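Local coordinates for protein putative D-arabinose 5-phosphate isomerase (Klebsiella pneumoniae subsp. pneumoniae, PDB 3K2V) that probably interconverts D-ribulose 5-phosphate and D-arabinose 5-phosphate, and binds CMP-Kdo through the CBS pair present in this fragment, at residues Cys67-Ile73 / Ala132-Leu137. Sequence-based numbering, arbitrary orientation.
Sequences CDDDMNI and ADGDHL. With SO4 (sulfate ion), chain D.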
ATOM      1  N   CYS A  67      -7.129   9.975  16.035  1.00 17.00           N
ATOM      2  CA  CYS A  67      -7.549  11.355  16.317  1.00 17.88           C
ATOM      3  C   CYS A  67      -8.072  11.490  17.728  1.00 18.60           C
ATOM      4  O   CYS A  67      -8.598  10.542  18.301  1.00 19.68           O
ATOM      5  CB  CYS A  67      -8.669  11.776  15.355  1.00 17.78           C
ATOM      6  SG  CYS A  67      -8.137  11.900  13.649  1.00 22.23           S
ATOM      7  N   ASP A  68      -7.966  12.692  18.282  1.00 19.28           N
ATOM      8  CA  ASP A  68      -8.630  12.994  19.536  1.00 19.88           C
ATOM      9  C   ASP A  68     -10.099  13.384  19.299  1.00 20.49           C
ATOM     10  O   ASP A  68     -10.590  13.326  18.157  1.00 20.08           O
ATOM     11  CB  ASP A  68      -7.856  14.054  20.316  1.00 19.97           C
ATOM     12  CG  ASP A  68      -7.927  15.432  19.700  1.00 21.73           C
ATOM     13  OD1 ASP A  68      -8.792  15.712  18.803  1.00 21.55           O
ATOM     14  OD2 ASP A  68      -7.097  16.258  20.147  1.00 20.95           O
ATOM     15  N   ASP A  69     -10.791  13.780  20.366  1.00 21.12           N
ATOM     16  CA  ASP A  69     -12.225  14.074  20.293  1.00 22.24           C
ATOM     17  C   ASP A  69     -12.535  15.300  19.465  1.00 21.29           C
ATOM     18  O   ASP A  69     -13.667  15.475  19.077  1.00 21.69           O
ATOM     19  CB  ASP A  69     -12.846  14.257  21.686  1.00 23.10           C
ATOM     20  CG  ASP A  69     -12.933  12.951  22.461  1.00 27.86           C
ATOM     21  OD1 ASP A  69     -12.917  11.859  21.831  1.00 31.52           O
ATOM     22  OD2 ASP A  69     -13.023  13.020  23.709  1.00 33.24           O
ATOM     23  N   ASP A  70     -11.539  16.151  19.233  1.00 20.86           N
ATOM     24  CA  ASP A  70     -11.695  17.335  18.387  1.00 20.78           C
ATOM     25  C   ASP A  70     -11.292  17.089  16.931  1.00 20.16           C
ATOM     26  O   ASP A  70     -11.194  18.036  16.151  1.00 19.74           O
ATOM     27  CB  ASP A  70     -10.860  18.482  18.967  1.00 20.95           C
ATOM     28  CG  ASP A  70     -11.297  18.855  20.391  1.00 23.37           C
ATOM     29  OD1 ASP A  70     -12.504  19.089  20.605  1.00 22.61           O
ATOM     30  OD2 ASP A  70     -10.431  18.896  21.295  1.00 25.66           O
HETATM   31  N   MSE A  71     -11.047  15.825  16.575  1.00 19.36           N
HETATM   32  CA  MSE A  71     -10.549  15.439  15.250  1.00 18.99           C
HETATM   33  C   MSE A  71      -9.174  16.024  14.924  1.00 18.75           C
HETATM   34  O   MSE A  71      -8.832  16.204  13.760  1.00 18.63           O
HETATM   35  CB  MSE A  71     -11.567  15.762  14.139  1.00 19.60           C
HETATM   36  CG  MSE A  71     -12.789  14.865  14.130  1.00 22.49           C
HETATM   37 SE   MSE A  71     -12.378  12.971  13.815  0.80 25.38          SE
HETATM   38  CE  MSE A  71     -11.485  13.168  12.199  1.00 22.02           C
ATOM     39  N   ASN A  72      -8.363  16.293  15.941  1.00 17.84           N
ATOM     40  CA  ASN A  72      -6.969  16.595  15.718  1.00 17.89           C
ATOM     41  C   ASN A  72      -6.171  15.306  15.564  1.00 17.89           C
ATOM     42  O   ASN A  72      -6.416  14.325  16.255  1.00 18.18           O
ATOM     43  CB  ASN A  72      -6.402  17.398  16.875  1.00 18.46           C
ATOM     44  CG  ASN A  72      -6.944  18.793  16.917  1.00 21.02           C
ATOM     45  OD1 ASN A  72      -7.064  19.452  15.887  1.00 23.97           O
ATOM     46  ND2 ASN A  72      -7.277  19.260  18.114  1.00 24.42           N
ATOM     47  N   ILE A  73      -5.216  15.333  14.662  1.00 17.71           N
ATOM     48  CA  ILE A  73      -4.411  14.171  14.327  1.00 17.53           C
ATOM     49  C   ILE A  73      -3.414  13.927  15.449  1.00 17.74           C
ATOM     50  O   ILE A  73      -2.648  14.808  15.792  1.00 17.72           O
ATOM     51  CB  ILE A  73      -3.616  14.433  13.029  1.00 17.40           C
ATOM     52  CG1 ILE A  73      -4.578  14.670  11.843  1.00 18.04           C
ATOM     53  CG2 ILE A  73      -2.655  13.300  12.716  1.00 17.45           C
ATOM     54  CD1 ILE A  73      -3.928  15.461  10.688  1.00 16.35           C
ATOM     55  N   ALA A 132      -5.412  18.388   6.033  1.00 15.20           N
ATOM     56  CA  ALA A 132      -5.584  19.005   7.336  1.00 16.14           C
ATOM     57  C   ALA A 132      -5.499  20.507   7.295  1.00 16.16           C
ATOM     58  O   ALA A 132      -4.830  21.091   6.430  1.00 15.77           O
ATOM     59  CB  ALA A 132      -4.517  18.485   8.332  1.00 15.88           C
ATOM     60  N   ASP A 133      -6.153  21.111   8.280  1.00 16.47           N
ATOM     61  CA  ASP A 133      -5.941  22.504   8.659  1.00 16.99           C
ATOM     62  C   ASP A 133      -5.204  22.508  10.009  1.00 17.26           C
ATOM     63  O   ASP A 133      -5.819  22.363  11.068  1.00 16.30           O
ATOM     64  CB  ASP A 133      -7.274  23.236   8.790  1.00 17.46           C
ATOM     65  CG  ASP A 133      -7.118  24.617   9.443  1.00 20.57           C
ATOM     66  OD1 ASP A 133      -6.038  25.240   9.267  1.00 24.57           O
ATOM     67  OD2 ASP A 133      -8.038  25.056  10.178  1.00 20.63           O
ATOM     68  N   GLY A 134      -3.883  22.655   9.976  1.00 17.83           N
ATOM     69  CA  GLY A 134      -3.085  22.551  11.213  1.00 18.02           C
ATOM     70  C   GLY A 134      -3.081  21.095  11.642  1.00 18.21           C
ATOM     71  O   GLY A 134      -2.656  20.242  10.865  1.00 18.38           O
ATOM     72  N   ASP A 135      -3.579  20.791  12.842  1.00 17.40           N
ATOM     73  CA  ASP A 135      -3.799  19.391  13.259  1.00 18.45           C
ATOM     74  C   ASP A 135      -5.195  18.857  12.980  1.00 17.53           C
ATOM     75  O   ASP A 135      -5.449  17.677  13.196  1.00 17.45           O
ATOM     76  CB  ASP A 135      -3.522  19.233  14.752  1.00 19.37           C
ATOM     77  CG  ASP A 135      -2.056  19.384  15.091  1.00 22.49           C
ATOM     78  OD1 ASP A 135      -1.205  19.221  14.196  1.00 25.51           O
ATOM     79  OD2 ASP A 135      -1.758  19.670  16.260  1.00 26.71           O
ATOM     80  N   HIS A 136      -6.106  19.708  12.502  1.00 16.52           N
ATOM     81  CA  HIS A 136      -7.500  19.304  12.308  1.00 15.87           C
ATOM     82  C   HIS A 136      -7.631  18.500  11.011  1.00 15.92           C
ATOM     83  O   HIS A 136      -7.435  19.030   9.919  1.00 15.70           O
ATOM     84  CB  HIS A 136      -8.404  20.536  12.276  1.00 15.86           C
ATOM     85  CG  HIS A 136      -9.860  20.249  12.066  1.00 15.52           C
ATOM     86  ND1 HIS A 136     -10.727  21.217  11.606  1.00 17.48           N
ATOM     87  CD2 HIS A 136     -10.600  19.127  12.225  1.00 16.68           C
ATOM     88  CE1 HIS A 136     -11.945  20.708  11.512  1.00 16.75           C
ATOM     89  NE2 HIS A 136     -11.895  19.438  11.870  1.00 15.69           N
ATOM     90  N   LEU A 137      -8.005  17.239  11.151  1.00 15.43           N
ATOM     91  CA  LEU A 137      -8.150  16.331  10.012  1.00 15.64           C
ATOM     92  C   LEU A 137      -9.436  16.634   9.263  1.00 15.22           C
ATOM     93  O   LEU A 137     -10.502  16.520   9.836  1.00 15.44           O
ATOM     94  CB  LEU A 137      -8.162  14.873  10.486  1.00 15.38           C
ATOM     95  CG  LEU A 137      -8.226  13.789   9.394  1.00 16.30           C
ATOM     96  CD1 LEU A 137      -7.032  13.897   8.452  1.00 16.13           C
ATOM     97  CD2 LEU A 137      -8.296  12.367   9.967  1.00 17.36           C
TER
HETATM   98  S   SO4 D 332      -3.433  23.772  15.204  1.00 80.02           S
HETATM   99  O1  SO4 D 332      -3.003  22.988  16.367  1.00 79.89           O
HETATM  100  O2  SO4 D 332      -2.265  24.057  14.351  1.00 80.03           O
HETATM  101  O3  SO4 D 332      -4.457  23.009  14.464  1.00 73.27           O
HETATM  102  O4  SO4 D 332      -3.944  25.060  15.711  1.00 79.04           O
HETATM  103  O   HOH W   1      -0.471  15.825  14.347  1.00 30.13           O
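This is a short backbone-to-backbone contact between two beta hairpins, one from each CBS domain of the chain. Residues 67-73 connect strand 63-67 to strand 73-78. Residues 132-137 carry the tight turn from strand 128-133 to strand 136-142. Asn72 and His136 form a single antiparallel bridge, a non-hydrogen-bonded pair with their CA atoms 4.4 Å apart. A hydrogen bond flanks it on each side: Ile73 N to Asp135 O (2.8 Å) and Leu137 N to Met71 O (2.9 Å). Asn72 CA also makes a CA-H...O contact with Asp135 O at 3.1 Å. Two such hairpins meeting in one chain fit a CBS pair, or Bateman module, in which tandem CBS domains pack together. The side chain of Ile73 lies about 8 Å from the bound CMP-Kdo. Apolar contacts back the bridge. Ile73 CG1 meets Leu137 CB at 3.8 Å, and Ile73 CD1 meets Ala132 CB at 3.9 Å. Cys67 SG lies 3.7 Å from Leu137 CD2, and the CE of selenomethionine Met71 lies 4.0 Å from that same atom. Asp68 shapes its loop through an Asx turn, with Asp70 N donating to Asp68 OD1 (2.8 Å). In the facing type II' turn, Asp135 N binds a sulfate oxygen, O3, at 2.9 Å, while its carboxylate forms a salt bridge with Arg107.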